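Local coordinates for protein oligogalacturonate-specific porin KdgM (Dickeya dadantii, PDB 4PR7) that forms a monomeric outer-membrane porin specific for oligogalacturonides, admitting these acidic pectin fragments into the bacterium, and is required for full virulence, at residues A[29-34]-A[62-67]; A[92-97]-A[110-115]. All coordinates share one frame; numbering follows the deposited sequence.

Contact 1: A[29-34]-A[62-67]; sequences NGFGLS and VVASYV. With OCT (N-octane), chain E.
With CG of Phe-31 turned anti to its own nitrogen (chi1 -171°) and the Tyr-66 side chain near an eclipsed first torsion, the two aromatic residues of this non-hydrogen-bonded pair meet as an offset edge-to-face stack. The CD2 edge of Phe-31 points at the tyrosine face, ring centroids 5.5 Å apart and planes at 66°, and CD2 of Phe-31 lies 3.6 Å from CE1 of Tyr-66. CB of Phe-31 adds a CH-pi contact over the same ring, 4.2 Å from its centroid. Beside them, Asn-29 forms an Asx turn: its OD1 takes the N-H of Phe-31 in the carbonyl plane at 2.8 Å, while Asn-29 O lies near the plane of the Tyr-66 ring, at its edge.

Two reciprocal backbone bonds join each of the pairs Gly-32/Ser-65 and Ser-34/Val-63, and a fifth runs from Val-67 N to Gly-30 O at 3.0 Å. Gly-30 O also takes a hydrogen bond from Arg-26 NE, so that carbonyl has two donors. Farther along, CD2 of Leu-33 packs 4.2 Å from CB of Ala-64, and that methyl in turn meets C8 of the bound octane at 3.7 Å. The other face carries Ser-34, Val-63 and Ser-65, whose OG is hydrogen-bonded to Arg-26 NH2.

Segment axes at 167° mark neighbouring antiparallel strands of a closed 12-stranded barrel; apolar and aromatic side chains on the octane-bearing face and mostly small or polar ones on the other, Ser-34 and Ser-65 beside Val-63, are characteristic of a transmembrane beta-barrel porin.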
ATOM      1  N   ASN A  29      19.258  -7.134  -1.992  1.00 35.42           N
ATOM      2  CA  ASN A  29      19.530  -7.648  -0.640  1.00 34.74           C
ATOM      3  C   ASN A  29      18.302  -7.681   0.268  1.00 31.51           C
ATOM      4  O   ASN A  29      18.381  -8.143   1.405  1.00 32.31           O
ATOM      5  CB  ASN A  29      20.649  -6.849   0.044  1.00 35.31           C
ATOM      6  CG  ASN A  29      20.349  -5.362   0.122  1.00 33.66           C
ATOM      7  OD1 ASN A  29      19.224  -4.940   0.396  1.00 33.63           O
ATOM      8  ND2 ASN A  29      21.360  -4.563  -0.142  1.00 32.20           N
ATOM      9  N   GLY A  30      17.172  -7.179  -0.215  1.00 27.49           N
ATOM     10  CA  GLY A  30      15.945  -7.183   0.580  1.00 25.56           C
ATOM     11  C   GLY A  30      15.648  -5.874   1.285  1.00 22.27           C
ATOM     12  O   GLY A  30      14.517  -5.674   1.708  1.00 21.79           O
ATOM     13  N   PHE A  31      16.626  -4.962   1.381  1.00 23.15           N
ATOM     14  CA  PHE A  31      16.362  -3.611   1.928  1.00 21.72           C
ATOM     15  C   PHE A  31      15.510  -2.813   0.957  1.00 21.95           C
ATOM     16  O   PHE A  31      15.701  -2.909  -0.262  1.00 19.38           O
ATOM     17  CB  PHE A  31      17.666  -2.848   2.215  1.00 23.93           C
ATOM     18  CG  PHE A  31      17.475  -1.553   2.980  1.00 23.82           C
ATOM     19  CD1 PHE A  31      17.620  -0.317   2.344  1.00 26.14           C
ATOM     20  CD2 PHE A  31      17.169  -1.558   4.324  1.00 24.40           C
ATOM     21  CE1 PHE A  31      17.464   0.877   3.053  1.00 24.22           C
ATOM     22  CE2 PHE A  31      16.993  -0.368   5.033  1.00 24.57           C
ATOM     23  CZ  PHE A  31      17.144   0.851   4.400  1.00 23.69           C
ATOM     24  N   GLY A  32      14.576  -2.031   1.505  1.00 19.63           N
ATOM     25  CA  GLY A  32      13.704  -1.178   0.688  1.00 20.06           C
ATOM     26  C   GLY A  32      13.481   0.173   1.347  1.00 18.79           C
ATOM     27  O   GLY A  32      13.610   0.326   2.567  1.00 18.41           O
ATOM     28  N   LEU A  33      13.179   1.160   0.530  1.00 19.15           N
ATOM     29  CA  LEU A  33      13.019   2.513   0.999  1.00 19.92           C
ATOM     30  C   LEU A  33      12.005   3.178   0.113  1.00 19.51           C
ATOM     31  O   LEU A  33      12.032   2.979  -1.097  1.00 22.34           O
ATOM     32  CB  LEU A  33      14.328   3.262   0.824  1.00 22.60           C
ATOM     33  CG  LEU A  33      15.020   3.902   2.008  1.00 28.31           C
ATOM     34  CD1 LEU A  33      16.159   4.756   1.423  1.00 32.18           C
ATOM     35  CD2 LEU A  33      14.104   4.732   2.899  1.00 29.22           C
ATOM     36  N   SER A  34      11.155   4.018   0.682  1.00 18.70           N
ATOM     37  CA  SER A  34      10.260   4.816  -0.152  1.00 20.48           C
ATOM     38  C   SER A  34       9.999   6.166   0.494  1.00 22.15           C
ATOM     39  O   SER A  34      10.156   6.344   1.712  1.00 18.73           O
ATOM     40  CB  SER A  34       8.940   4.072  -0.380  1.00 19.56           C
ATOM     41  OG  SER A  34       8.203   4.014   0.813  1.00 19.78           O
ATOM     42  N   VAL A  62       7.981   8.638   4.800  1.00 21.43           N
ATOM     43  CA  VAL A  62       9.138   7.842   4.421  1.00 21.21           C
ATOM     44  C   VAL A  62       9.047   6.476   5.094  1.00 20.12           C
ATOM     45  O   VAL A  62       8.701   6.379   6.274  1.00 19.85           O
ATOM     46  CB  VAL A  62      10.461   8.509   4.852  1.00 24.30           C
ATOM     47  CG1 VAL A  62      11.649   7.680   4.385  1.00 27.75           C
ATOM     48  CG2 VAL A  62      10.562   9.909   4.278  1.00 25.15           C
ATOM     49  N   VAL A  63       9.390   5.431   4.345  1.00 21.24           N
ATOM     50  CA  VAL A  63       9.329   4.039   4.828  1.00 20.70           C
ATOM     51  C   VAL A  63      10.653   3.321   4.598  1.00 21.78           C
ATOM     52  O   VAL A  63      11.215   3.403   3.507  1.00 22.38           O
ATOM     53  CB  VAL A  63       8.211   3.252   4.119  1.00 20.61           C
ATOM     54  CG1 VAL A  63       8.045   1.877   4.749  1.00 19.41           C
ATOM     55  CG2 VAL A  63       6.891   4.014   4.216  1.00 22.80           C
ATOM     56  N   ALA A  64      11.180   2.659   5.630  1.00 19.47           N
ATOM     57  CA  ALA A  64      12.285   1.721   5.432  1.00 21.21           C
ATOM     58  C   ALA A  64      11.870   0.335   5.903  1.00 21.37           C
ATOM     59  O   ALA A  64      11.156   0.195   6.902  1.00 22.36           O
ATOM     60  CB  ALA A  64      13.560   2.183   6.157  1.00 22.52           C
ATOM     61  N   SER A  65      12.311  -0.687   5.174  1.00 21.71           N
ATOM     62  CA  SER A  65      11.994  -2.080   5.504  1.00 21.77           C
ATOM     63  C   SER A  65      13.027  -3.084   4.964  1.00 21.60           C
ATOM     64  O   SER A  65      13.933  -2.725   4.222  1.00 21.64           O
ATOM     65  CB  SER A  65      10.598  -2.439   5.004  1.00 20.80           C
ATOM     66  OG  SER A  65      10.435  -2.202   3.614  1.00 20.16           O
ATOM     67  N   TYR A  66      12.899  -4.328   5.404  1.00 23.08           N
ATOM     68  CA  TYR A  66      13.704  -5.462   4.934  1.00 25.13           C
ATOM     69  C   TYR A  66      12.746  -6.630   4.709  1.00 25.36           C
ATOM     70  O   TYR A  66      12.017  -7.006   5.637  1.00 27.33           O
ATOM     71  CB  TYR A  66      14.730  -5.883   6.010  1.00 29.59           C
ATOM     72  CG  TYR A  66      16.200  -5.759   5.629  1.00 39.92           C
ATOM     73  CD1 TYR A  66      17.000  -4.737   6.157  1.00 46.51           C
ATOM     74  CD2 TYR A  66      16.806  -6.685   4.766  1.00 45.38           C
ATOM     75  CE1 TYR A  66      18.351  -4.622   5.823  1.00 50.35           C
ATOM     76  CE2 TYR A  66      18.153  -6.575   4.419  1.00 47.94           C
ATOM     77  CZ  TYR A  66      18.926  -5.541   4.951  1.00 54.87           C
ATOM     78  OH  TYR A  66      20.267  -5.415   4.623  1.00 49.72           O
ATOM     79  N   VAL A  67      12.747  -7.204   3.505  1.00 21.71           N
ATOM     80  CA  VAL A  67      12.055  -8.448   3.243  1.00 21.82           C
ATOM     81  C   VAL A  67      13.069  -9.559   3.483  1.00 25.20           C
ATOM     82  O   VAL A  67      14.081  -9.641   2.789  1.00 26.46           O
ATOM     83  CB  VAL A  67      11.523  -8.552   1.796  1.00 21.30           C
ATOM     84  CG1 VAL A  67      10.785  -9.870   1.576  1.00 22.42           C
ATOM     85  CG2 VAL A  67      10.582  -7.409   1.488  1.00 21.88           C
TER
HETATM   86  C1  OCT E 303      15.867  10.349   5.998  1.00 53.03           C
HETATM   87  C2  OCT E 303      14.640   9.459   5.978  1.00 57.31           C
HETATM   88  C3  OCT E 303      14.931   8.003   6.364  1.00 53.31           C
HETATM   89  C4  OCT E 303      14.532   7.702   7.805  1.00 52.56           C
HETATM   90  C5  OCT E 303      14.135   6.245   7.997  1.00 50.47           C
HETATM   91  C6  OCT E 303      15.292   5.309   7.671  1.00 48.24           C
HETATM   92  C7  OCT E 303      15.469   4.244   8.747  1.00 45.09           C
HETATM   93  C8  OCT E 303      16.427   3.158   8.304  1.00 48.76           C

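Contact 2: A[92-97]-A[110-115]; sequences RPYLRG and RYRPYF. With OCT (N-octane), chain F.
One face of the Arg-112 guanidinium carries the guanidinium of Arg-92, stacked with centres 3.7 Å apart and planes at 25°; at the Arg-112 edge, in plane, sits Arg-92 O, which accepts a straight but weak bond from NE at 3.4 Å. The like-charged NH1 atoms of Arg-92 and Arg-112 are 3.1 Å apart, a closeness probably eased by Glu-61, which forms a salt bridge with Arg-92 NH2. An extended chain from CG to NE carries Arg-112 across to Arg-92, whose own chain bends at chi3 (-73°). Arg-110 CD and Arg-112 NE both approach the Tyr-94 ring obliquely from one side, 4.0 Å from CD2 and CD1 respectively, and the Tyr-94 OH bonds to Glu-77. Arg-110 CD also lies over a face of the Arg-96 guanidinium.

Paired bonds between Leu-95 and Tyr-111 tie the backbones. On their side of the sheet, octane C3 lies 3.7 Å from Pro-93 CB, and C8 meets Pro-113 CD, which sits over one Tyr-111 face.

With segment axes at 173°, this beta hairpin of the barrel separates lipid-like chains from a clustered arginine lining, consistent with a porin channel for anionic oligogalacturonides.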
ATOM      1  N   ARG A  92       4.424   4.745  12.309  1.00 25.81           N
ATOM      2  CA  ARG A  92       3.680   3.548  11.939  1.00 25.67           C
ATOM      3  C   ARG A  92       4.595   2.390  11.548  1.00 22.56           C
ATOM      4  O   ARG A  92       4.706   2.076  10.370  1.00 26.33           O
ATOM      5  CB  ARG A  92       2.737   3.882  10.779  1.00 26.31           C
ATOM      6  CG  ARG A  92       1.569   4.750  11.198  1.00 29.91           C
ATOM      7  CD  ARG A  92       0.475   4.731  10.157  1.00 32.05           C
ATOM      8  NE  ARG A  92       0.842   5.497   8.976  1.00 35.45           N
ATOM      9  CZ  ARG A  92       0.364   5.283   7.749  1.00 37.13           C
ATOM     10  NH1 ARG A  92      -0.505   4.313   7.515  1.00 43.58           N
ATOM     11  NH2 ARG A  92       0.757   6.047   6.743  1.00 37.34           N
ATOM     12  N   PRO A  93       5.223   1.726  12.532  1.00 21.75           N
ATOM     13  CA  PRO A  93       6.015   0.541  12.204  1.00 21.70           C
ATOM     14  C   PRO A  93       5.114  -0.627  11.811  1.00 20.45           C
ATOM     15  O   PRO A  93       3.921  -0.604  12.111  1.00 19.11           O
ATOM     16  CB  PRO A  93       6.765   0.256  13.501  1.00 22.79           C
ATOM     17  CG  PRO A  93       5.861   0.743  14.574  1.00 22.90           C
ATOM     18  CD  PRO A  93       5.112   1.922  13.987  1.00 23.26           C
ATOM     19  N   TYR A  94       5.656  -1.630  11.121  1.00 20.05           N
ATOM     20  CA  TYR A  94       4.820  -2.774  10.740  1.00 20.33           C
ATOM     21  C   TYR A  94       5.558  -4.094  10.597  1.00 19.39           C
ATOM     22  O   TYR A  94       6.777  -4.156  10.619  1.00 21.55           O
ATOM     23  CB  TYR A  94       4.064  -2.463   9.444  1.00 20.26           C
ATOM     24  CG  TYR A  94       4.922  -2.319   8.225  1.00 18.58           C
ATOM     25  CD1 TYR A  94       5.352  -1.061   7.785  1.00 21.25           C
ATOM     26  CD2 TYR A  94       5.278  -3.426   7.484  1.00 17.88           C
ATOM     27  CE1 TYR A  94       6.118  -0.929   6.635  1.00 21.10           C
ATOM     28  CE2 TYR A  94       6.053  -3.315   6.347  1.00 20.55           C
ATOM     29  CZ  TYR A  94       6.457  -2.070   5.909  1.00 22.70           C
ATOM     30  OH  TYR A  94       7.221  -1.994   4.761  1.00 22.92           O
ATOM     31  N   LEU A  95       4.791  -5.154  10.455  1.00 20.09           N
ATOM     32  CA  LEU A  95       5.335  -6.470  10.196  1.00 20.09           C
ATOM     33  C   LEU A  95       4.398  -7.161   9.251  1.00 18.11           C
ATOM     34  O   LEU A  95       3.262  -7.426   9.609  1.00 15.59           O
ATOM     35  CB  LEU A  95       5.457  -7.272  11.489  1.00 22.15           C
ATOM     36  CG  LEU A  95       6.187  -8.617  11.349  1.00 25.42           C
ATOM     37  CD1 LEU A  95       7.654  -8.456  10.986  1.00 25.74           C
ATOM     38  CD2 LEU A  95       6.059  -9.408  12.637  1.00 29.87           C
ATOM     39  N   ARG A  96       4.877  -7.436   8.041  1.00 19.64           N
ATOM     40  CA  ARG A  96       4.085  -8.106   7.026  1.00 20.34           C
ATOM     41  C   ARG A  96       4.634  -9.506   6.765  1.00 21.50           C
ATOM     42  O   ARG A  96       5.790  -9.677   6.398  1.00 24.63           O
ATOM     43  CB  ARG A  96       4.073  -7.300   5.705  1.00 19.76           C
ATOM     44  CG  ARG A  96       3.290  -7.978   4.583  1.00 22.94           C
ATOM     45  CD  ARG A  96       2.609  -6.966   3.673  1.00 27.88           C
ATOM     46  NE  ARG A  96       3.579  -5.972   3.267  1.00 32.42           N
ATOM     47  CZ  ARG A  96       3.297  -4.760   2.814  1.00 34.90           C
ATOM     48  NH1 ARG A  96       4.298  -3.953   2.501  1.00 37.14           N
ATOM     49  NH2 ARG A  96       2.038  -4.356   2.654  1.00 32.50           N
ATOM     50  N   GLY A  97       3.791 -10.507   6.942  1.00 20.56           N
ATOM     51  CA  GLY A  97       4.117 -11.862   6.520  1.00 23.12           C
ATOM     52  C   GLY A  97       3.514 -12.074   5.151  1.00 24.78           C
ATOM     53  O   GLY A  97       2.467 -11.505   4.843  1.00 26.10           O
ATOM     54  N   ARG A 110      -0.462  -8.044   7.428  1.00 19.74           N
ATOM     55  CA  ARG A 110       0.346  -6.992   8.044  1.00 20.04           C
ATOM     56  C   ARG A 110      -0.309  -6.483   9.323  1.00 19.52           C
ATOM     57  O   ARG A 110      -1.478  -6.171   9.323  1.00 18.11           O
ATOM     58  CB  ARG A 110       0.534  -5.825   7.076  1.00 21.75           C
ATOM     59  CG  ARG A 110       1.314  -4.637   7.670  1.00 22.56           C
ATOM     60  CD  ARG A 110       1.346  -3.443   6.712  1.00 23.05           C
ATOM     61  NE  ARG A 110      -0.005  -2.986   6.404  1.00 25.39           N
ATOM     62  CZ  ARG A 110      -0.318  -2.145   5.417  1.00 28.69           C
ATOM     63  NH1 ARG A 110       0.631  -1.619   4.649  1.00 25.38           N
ATOM     64  NH2 ARG A 110      -1.591  -1.830   5.206  1.00 32.31           N
ATOM     65  N   TYR A 111       0.465  -6.418  10.404  1.00 20.20           N
ATOM     66  CA  TYR A 111       0.093  -5.677  11.610  1.00 21.08           C
ATOM     67  C   TYR A 111       0.811  -4.330  11.585  1.00 20.65           C
ATOM     68  O   TYR A 111       2.027  -4.298  11.481  1.00 19.97           O
ATOM     69  CB  TYR A 111       0.496  -6.469  12.865  1.00 21.18           C
ATOM     70  CG  TYR A 111       0.355  -5.726  14.191  1.00 24.40           C
ATOM     71  CD1 TYR A 111      -0.891  -5.282  14.649  1.00 24.94           C
ATOM     72  CD2 TYR A 111       1.474  -5.503  15.017  1.00 26.08           C
ATOM     73  CE1 TYR A 111      -1.010  -4.615  15.860  1.00 28.00           C
ATOM     74  CE2 TYR A 111       1.353  -4.840  16.227  1.00 27.27           C
ATOM     75  CZ  TYR A 111       0.115  -4.405  16.643  1.00 28.54           C
ATOM     76  OH  TYR A 111       0.019  -3.750  17.840  1.00 33.21           O
ATOM     77  N   ARG A 112       0.063  -3.230  11.713  1.00 20.94           N
ATOM     78  CA  ARG A 112       0.641  -1.895  11.657  1.00 21.31           C
ATOM     79  C   ARG A 112       0.090  -0.941  12.736  1.00 23.23           C
ATOM     80  O   ARG A 112      -0.868  -0.225  12.493  1.00 25.41           O
ATOM     81  CB  ARG A 112       0.439  -1.303  10.256  1.00 23.07           C
ATOM     82  CG  ARG A 112       1.326  -0.099   9.970  1.00 24.96           C
ATOM     83  CD  ARG A 112       1.100   0.461   8.575  1.00 26.53           C
ATOM     84  NE  ARG A 112       2.168   1.385   8.199  1.00 33.71           N
ATOM     85  CZ  ARG A 112       2.178   2.130   7.093  1.00 34.06           C
ATOM     86  NH1 ARG A 112       1.165   2.071   6.232  1.00 37.48           N
ATOM     87  NH2 ARG A 112       3.198   2.942   6.854  1.00 30.06           N
ATOM     88  N   PRO A 113       0.714  -0.911  13.935  1.00 23.80           N
ATOM     89  CA  PRO A 113       0.299   0.114  14.892  1.00 25.82           C
ATOM     90  C   PRO A 113       0.531   1.554  14.384  1.00 24.33           C
ATOM     91  O   PRO A 113       1.285   1.765  13.444  1.00 23.69           O
ATOM     92  CB  PRO A 113       1.129  -0.200  16.143  1.00 28.72           C
ATOM     93  CG  PRO A 113       2.299  -0.988  15.670  1.00 28.55           C
ATOM     94  CD  PRO A 113       1.854  -1.710  14.423  1.00 23.95           C
ATOM     95  N   TYR A 114      -0.156   2.525  14.972  1.00 26.51           N
ATOM     96  CA  TYR A 114       0.069   3.929  14.629  1.00 28.44           C
ATOM     97  C   TYR A 114       0.087   4.748  15.900  1.00 31.45           C
ATOM     98  O   TYR A 114      -0.646   4.455  16.844  1.00 31.57           O
ATOM     99  CB  TYR A 114      -0.981   4.458  13.618  1.00 29.90           C
ATOM    100  CG  TYR A 114      -2.427   4.462  14.092  1.00 31.71           C
ATOM    101  CD1 TYR A 114      -2.924   5.504  14.864  1.00 34.74           C
ATOM    102  CD2 TYR A 114      -3.305   3.424  13.749  1.00 35.07           C
ATOM    103  CE1 TYR A 114      -4.248   5.515  15.295  1.00 38.51           C
ATOM    104  CE2 TYR A 114      -4.634   3.423  14.177  1.00 35.51           C
ATOM    105  CZ  TYR A 114      -5.100   4.472  14.943  1.00 37.98           C
ATOM    106  OH  TYR A 114      -6.406   4.490  15.380  1.00 46.70           O
ATOM    107  N   PHE A 115       0.963   5.746  15.932  1.00 34.30           N
ATOM    108  CA  PHE A 115       1.068   6.672  17.054  1.00 40.87           C
ATOM    109  C   PHE A 115       1.046   8.064  16.419  1.00 46.93           C
ATOM    110  O   PHE A 115       1.974   8.410  15.694  1.00 45.37           O
ATOM    111  CB  PHE A 115       2.366   6.426  17.831  1.00 40.75           C
ATOM    112  CG  PHE A 115       2.539   4.998  18.329  1.00 40.89           C
ATOM    113  CD1 PHE A 115       2.144   4.638  19.616  1.00 41.37           C
ATOM    114  CD2 PHE A 115       3.127   4.023  17.525  1.00 40.62           C
ATOM    115  CE1 PHE A 115       2.317   3.338  20.086  1.00 38.92           C
ATOM    116  CE2 PHE A 115       3.303   2.723  17.987  1.00 38.21           C
ATOM    117  CZ  PHE A 115       2.895   2.381  19.272  1.00 37.91           C
TER
HETATM  118  C1  OCT F 304      10.459   0.032  14.471  1.00 55.58           C
HETATM  119  C2  OCT F 304      10.921  -1.164  13.667  1.00 50.11           C
HETATM  120  C3  OCT F 304       9.737  -2.011  13.203  1.00 53.15           C
HETATM  121  C4  OCT F 304       9.121  -2.881  14.307  1.00 51.82           C
HETATM  122  C5  OCT F 304       8.130  -3.884  13.718  1.00 44.58           C
HETATM  123  C6  OCT F 304       7.402  -4.690  14.788  1.00 43.25           C
HETATM  124  C7  OCT F 304       6.186  -3.957  15.353  1.00 42.20           C
HETATM  125  C8  OCT F 304       5.094  -3.806  14.315  1.00 38.63           C

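Contact 1 and contact 2 lie on the same closed antiparallel sheet, their centres about 14 Å apart, and strand 74-85 is interposed between strands 57-69 and 90-100. They nevertheless touch across that strand: Tyr-94 OH of contact 2 reaches within 3.4 Å of Ser-65 CB in contact 1, Tyr-94 CE1 lies 3.9 Å from Val-63 CG1, and a weak hydrogen bond joins Tyr-94 OH and Ser-65 OG. Glu-77 OE1 of the intervening strand links the two, taking a hydrogen bond from Tyr-94 OH and a weak one with Ser-65 OG. Each contact has an octane, consistent with the octane-bearing side facing the membrane and the polar side, with contact 2's arginines, lining the channel.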